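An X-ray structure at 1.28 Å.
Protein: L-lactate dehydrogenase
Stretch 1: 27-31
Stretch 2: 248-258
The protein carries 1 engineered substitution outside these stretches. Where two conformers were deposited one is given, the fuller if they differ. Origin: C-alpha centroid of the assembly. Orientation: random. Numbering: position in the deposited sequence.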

# COMPACT_ATOMS: atom_id res chain seq x y z
N GLY B 27 9.85 -0.82 3.52
CA GLY B 27 10.84 0.00 4.18
C GLY B 27 10.31 1.30 4.78
O GLY B 27 11.08 2.08 5.35
N GLU B 28 9.01 1.54 4.68
CA GLU B 28 8.47 2.85 5.03
C GLU B 28 8.44 3.13 6.52
O GLU B 28 8.45 4.29 6.92
CB GLU B 28 7.05 2.98 4.48
CG GLU B 28 6.24 4.12 5.09
CD GLU B 28 6.84 5.50 4.81
OE1 GLU B 28 7.68 5.63 3.88
OE2 GLU B 28 6.42 6.44 5.53
N LEU B 29 8.42 2.10 7.35
CA LEU B 29 8.27 2.31 8.80
C LEU B 29 9.65 2.48 9.47
O LEU B 29 9.86 3.44 10.19
CB LEU B 29 7.54 1.13 9.39
CG LEU B 29 7.31 1.21 10.90
CD1 LEU B 29 6.54 2.44 11.30
CD2 LEU B 29 6.53 -0.00 11.41
N TYR B 30 10.56 1.54 9.22
CA TYR B 30 11.83 1.44 9.95
C TYR B 30 13.04 1.92 9.12
O TYR B 30 14.19 1.72 9.51
CB TYR B 30 12.04 -0.01 10.39
CG TYR B 30 11.45 -0.30 11.76
CD1 TYR B 30 12.13 0.01 12.90
CD2 TYR B 30 10.22 -0.93 11.87
CE1 TYR B 30 11.62 -0.29 14.14
CE2 TYR B 30 9.66 -1.19 13.11
CZ TYR B 30 10.40 -0.91 14.25
OH TYR B 30 9.88 -1.23 15.47
N GLY B 31 12.78 2.54 7.99
CA GLY B 31 13.88 3.13 7.25
C GLY B 31 14.85 2.09 6.71
O GLY B 31 14.42 1.12 6.10
N ALA B 248 -2.18 4.49 10.51
CA ALA B 248 -1.48 3.60 11.42
C ALA B 248 0.03 3.68 11.29
O ALA B 248 0.76 3.76 12.28
CB ALA B 248 -1.97 2.19 11.29
N ILE B 249 0.50 3.58 10.07
CA ILE B 249 1.93 3.72 9.81
C ILE B 249 2.42 5.08 10.25
O ILE B 249 3.46 5.18 10.91
CB ILE B 249 2.26 3.46 8.33
CG1 ILE B 249 2.01 1.96 8.05
CG2 ILE B 249 3.71 3.87 7.97
CD1 ILE B 249 2.08 1.63 6.61
N GLN B 250 1.67 6.12 9.91
CA GLN B 250 2.02 7.48 10.28
C GLN B 250 2.19 7.63 11.82
O GLN B 250 3.17 8.17 12.33
CB GLN B 250 0.93 8.42 9.79
CG GLN B 250 1.16 9.88 10.11
CD GLN B 250 0.21 10.78 9.38
OE1 GLN B 250 -0.86 10.34 8.89
NE2 GLN B 250 0.57 12.04 9.29
N HIS B 251 1.25 7.07 12.57
CA HIS B 251 1.31 7.10 14.02
C HIS B 251 2.51 6.32 14.51
O HIS B 251 3.29 6.82 15.33
CB HIS B 251 0.00 6.50 14.57
CG HIS B 251 -0.09 6.40 16.06
ND1 HIS B 251 -1.17 6.87 16.78
CD2 HIS B 251 0.71 5.77 16.97
CE1 HIS B 251 -1.01 6.57 18.05
NE2 HIS B 251 0.11 5.88 18.20
N MET B 252 2.67 5.08 14.05
CA MET B 252 3.77 4.26 14.54
C MET B 252 5.13 4.88 14.19
O MET B 252 6.04 4.86 15.02
CB MET B 252 3.67 2.84 14.04
CG MET B 252 4.69 1.89 14.70
SD MET B 252 4.36 1.56 16.44
CE MET B 252 3.11 0.26 16.27
N LYS B 253 5.29 5.40 12.98
CA LYS B 253 6.56 5.99 12.60
C LYS B 253 6.89 7.20 13.48
O LYS B 253 8.05 7.37 13.91
CB LYS B 253 6.50 6.36 11.11
CG LYS B 253 7.86 6.73 10.53
CD LYS B 253 7.75 7.07 9.07
CE LYS B 253 9.10 7.34 8.46
NZ LYS B 253 8.96 7.40 6.98
N ALA B 254 5.89 8.02 13.77
CA ALA B 254 6.08 9.14 14.68
C ALA B 254 6.46 8.64 16.09
O ALA B 254 7.35 9.20 16.73
CB ALA B 254 4.84 9.96 14.77
N TRP B 255 5.77 7.62 16.56
CA TRP B 255 6.03 7.05 17.89
C TRP B 255 7.43 6.50 18.00
O TRP B 255 8.08 6.58 19.05
CB TRP B 255 4.99 5.96 18.18
CG TRP B 255 4.87 5.55 19.60
CD1 TRP B 255 5.46 6.10 20.69
CD2 TRP B 255 4.04 4.48 20.07
NE1 TRP B 255 5.05 5.41 21.82
CE2 TRP B 255 4.16 4.45 21.47
CE3 TRP B 255 3.19 3.57 19.43
CZ2 TRP B 255 3.45 3.54 22.24
CZ3 TRP B 255 2.49 2.64 20.20
CH2 TRP B 255 2.63 2.65 21.60
N LEU B 256 7.93 5.90 16.92
CA LEU B 256 9.23 5.27 16.95
C LEU B 256 10.36 6.29 16.90
O LEU B 256 11.35 6.10 17.62
CB LEU B 256 9.38 4.26 15.80
CG LEU B 256 8.65 2.94 15.94
CD1 LEU B 256 8.59 2.20 14.61
CD2 LEU B 256 9.29 2.05 16.98
N PHE B 257 10.23 7.33 16.06
CA PHE B 257 11.37 8.19 15.68
C PHE B 257 11.17 9.67 15.90
O PHE B 257 12.12 10.45 15.73
CB PHE B 257 11.78 7.94 14.22
CG PHE B 257 12.06 6.50 13.92
CD1 PHE B 257 13.16 5.89 14.48
CD2 PHE B 257 11.20 5.75 13.13
CE1 PHE B 257 13.41 4.57 14.27
CE2 PHE B 257 11.48 4.41 12.91
CZ PHE B 257 12.58 3.84 13.48
N GLY B 258 9.98 10.07 16.35
CA GLY B 258 9.73 11.47 16.65
C GLY B 258 8.96 12.20 15.60
O GLY B 258 8.93 11.81 14.44

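How does an irregular segment settle against a helix? Residues 27-31 form no regular helix or strand, while 248-257 are helical, their backbone NH and C=O groups largely paired along the axis. The backbones come closest at Leu-29 and Lys-253, whose CA atoms lie 5.6 Å apart, and the contact buries 421 Å² in all.

Why does Leu-29 cover the most surface? Its CA-to-CB bond points sideways, but chi1 t and chi2 p bring CD1 to the helix, 3.9 Å from both Met-252 CG and Leu-256 CD1. Leu-29 CD1 also sits 3.6 Å from Lys-253 N, packing on a backbone whose polar groups are already bonded within the helix.

What does Glu-28 add? It holds Lys-253 by charge: OE2 lies 3.1 Å from Lys-253 NZ in a salt bridge that is also a hydrogen bond. The extended lysine, all t, donates from NZ to the backbone Glu-28 O as well, at 3.2 Å. The glutamate's aliphatic part is used too, with CG 3.8 Å from Ile-249 CG2.

How does Tyr-30 join in when its CA-to-CB bond points away? Its ring comes back to the helix, and Leu-256 CD1 sits over one face, 3.6 Å from Tyr-30 CZ, in a CH-pi contact. Phe-257 meets the tyrosine in an offset edge-to-face pair, the planes at 87°.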